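Local coordinates for protein delta toxin (Clostridium perfringens, PDB 2YGT) that is a haemolytic beta-pore-forming toxin of the leukocidin and haemolysin family that probably perforates target-cell membranes and binds zinc ions, at residues A[59-64]-A[233-238]. Sequence-based numbering, arbitrary orientation.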
loop_
_atom_site.group_PDB
_atom_site.type_symbol
_atom_site.label_atom_id
_atom_site.label_comp_id
_atom_site.label_asym_id
_atom_site.label_seq_id
_atom_site.Cartn_x
_atom_site.Cartn_y
_atom_site.Cartn_z
ATOM N N SER A 59 -26.017 13.629 5.603
ATOM C CA SER A 59 -27.002 12.691 6.135
ATOM C C SER A 59 -26.361 11.559 6.939
ATOM O O SER A 59 -27.057 10.782 7.592
ATOM C CB SER A 59 -27.856 12.111 5.004
ATOM O OG SER A 59 -27.085 11.264 4.164
ATOM N N GLU A 60 -25.037 11.462 6.889
ATOM C CA GLU A 60 -24.336 10.425 7.637
ATOM C C GLU A 60 -22.936 10.853 8.070
ATOM O O GLU A 60 -22.504 11.971 7.790
ATOM C CB GLU A 60 -24.283 9.122 6.833
ATOM C CG GLU A 60 -23.787 9.280 5.408
ATOM C CD GLU A 60 -23.909 7.995 4.612
ATOM O OE1 GLU A 60 -24.396 6.989 5.173
ATOM O OE2 GLU A 60 -23.521 7.989 3.424
ATOM N N MET A 61 -22.241 9.957 8.767
ATOM C CA MET A 61 -20.894 10.226 9.265
ATOM C C MET A 61 -19.819 9.671 8.334
ATOM O O MET A 61 -19.934 8.553 7.833
ATOM C CB MET A 61 -20.718 9.645 10.671
ATOM C CG MET A 61 -21.638 10.259 11.715
ATOM S SD MET A 61 -21.243 9.711 13.387
ATOM C CE MET A 61 -21.506 7.946 13.236
ATOM N N THR A 62 -18.768 10.457 8.119
ATOM C CA THR A 62 -17.707 10.086 7.191
ATOM C C THR A 62 -16.340 10.121 7.864
ATOM O O THR A 62 -15.968 11.117 8.486
ATOM C CB THR A 62 -17.676 11.023 5.962
ATOM O OG1 THR A 62 -18.880 10.866 5.202
ATOM C CG2 THR A 62 -16.480 10.707 5.075
ATOM N N THR A 63 -15.594 9.028 7.733
ATOM C CA THR A 63 -14.227 8.970 8.237
ATOM C C THR A 63 -13.254 8.558 7.137
ATOM O O THR A 63 -13.413 7.511 6.510
ATOM C CB THR A 63 -14.094 7.999 9.420
ATOM O OG1 THR A 63 -14.967 8.412 10.479
ATOM C CG2 THR A 63 -12.664 7.989 9.933
ATOM N N ILE A 64 -12.249 9.393 6.906
ATOM C CA ILE A 64 -11.232 9.108 5.907
ATOM C C ILE A 64 -10.039 8.440 6.575
ATOM O O ILE A 64 -9.529 8.933 7.579
ATOM C CB ILE A 64 -10.767 10.391 5.200
ATOM C CG1 ILE A 64 -11.962 11.121 4.590
ATOM C CG2 ILE A 64 -9.741 10.064 4.128
ATOM C CD1 ILE A 64 -11.633 12.504 4.058
ATOM N N LEU A 233 -14.853 5.625 4.901
ATOM C CA LEU A 233 -15.950 4.895 5.527
ATOM C C LEU A 233 -17.111 5.818 5.878
ATOM O O LEU A 233 -16.909 6.966 6.278
ATOM C CB LEU A 233 -15.479 4.173 6.794
ATOM C CG LEU A 233 -14.702 2.861 6.654
ATOM C CD1 LEU A 233 -13.320 3.117 6.098
ATOM C CD2 LEU A 233 -14.607 2.174 8.003
ATOM N N THR A 234 -18.326 5.309 5.719
ATOM C CA THR A 234 -19.507 6.005 6.208
ATOM C C THR A 234 -20.189 5.172 7.282
ATOM O O THR A 234 -19.990 3.958 7.368
ATOM C CB THR A 234 -20.520 6.307 5.082
ATOM O OG1 THR A 234 -20.948 5.081 4.475
ATOM C CG2 THR A 234 -19.900 7.219 4.027
ATOM N N ALA A 235 -20.997 5.829 8.104
ATOM C CA ALA A 235 -21.718 5.143 9.163
ATOM C C ALA A 235 -22.959 5.941 9.538
ATOM O O ALA A 235 -22.927 7.172 9.536
ATOM C CB ALA A 235 -20.813 4.948 10.376
ATOM N N PRO A 236 -24.065 5.241 9.841
ATOM C CA PRO A 236 -25.298 5.897 10.290
ATOM C C PRO A 236 -25.003 6.855 11.437
ATOM O O PRO A 236 -24.117 6.584 12.245
ATOM C CB PRO A 236 -26.159 4.727 10.770
ATOM C CG PRO A 236 -25.692 3.570 9.952
ATOM C CD PRO A 236 -24.212 3.778 9.763
ATOM N N ASN A 237 -25.740 7.960 11.497
ATOM C CA ASN A 237 -25.449 9.043 12.436
ATOM C C ASN A 237 -25.144 8.631 13.877
ATOM O O ASN A 237 -24.294 9.236 14.530
ATOM C CB ASN A 237 -26.567 10.091 12.414
ATOM C CG ASN A 237 -26.379 11.118 11.316
ATOM O OD1 ASN A 237 -25.273 11.307 10.810
ATOM N ND2 ASN A 237 -27.461 11.791 10.942
ATOM N N GLY A 238 -25.829 7.608 14.370
ATOM C CA GLY A 238 -25.685 7.223 15.764
ATOM C C GLY A 238 -24.560 6.257 16.097
ATOM O O GLY A 238 -24.316 5.973 17.271
HETATM O O HOH W 1 -27.251 8.598 9.250
HETATM O O HOH W 2 -23.214 4.231 6.139
HETATM O O HOH W 3 -23.150 5.590 2.524
#
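The hydroxyl OG1 of T234 is gripped by two waters: one, 2.9 Å from T234 OG1, donates to E60 OE1, and the other, 3.0 Å from T234 OG1, donates to E60 OE2, so two waters link the carboxylate to the hydroxyl. E60 comes just before an antiparallel ladder joining strands 61-72 and 224-235, neighbours in a seven-stranded sheet of this leukocidin-type toxin, while T234 belongs to its central pair; the N-to-C directions of the short segments differ by 157°. E60 CG stands between its backbone N and carbonyl carbon (chi1 50°), and the extended chain brings the carboxylate obliquely against T234, E60 CD lying 3.8 Å from T234 CB. On that face T62 lies alongside T234, and Y128 and V109 from other strands add cover.

Register follows from two hydrogen-bonded pairs, M61 with A235 and T63 with L233, flanking the non-hydrogen-bonded pair T62 with T234. The bond from T63 N to L233 O, 2.8 Å, is nearly straight. A235 N to M61 O is more bent (139°), and the same oxygen also takes a CA-H...O contact from T234. On the opposite face W283 touches T63 and A235.

M61 lies across the P236-N237 backbone with a chain bent at chi3; its side chain is about 5 Å from a bound zinc ion. M61 CE packs over the carbonyl oxygens of P236 and N237, with A235 CB farther off, and M61 SD lies 3.3 Å from N237 O. Farther out, a water accepts from N237 N and donates to S59 O at 2.7 Å.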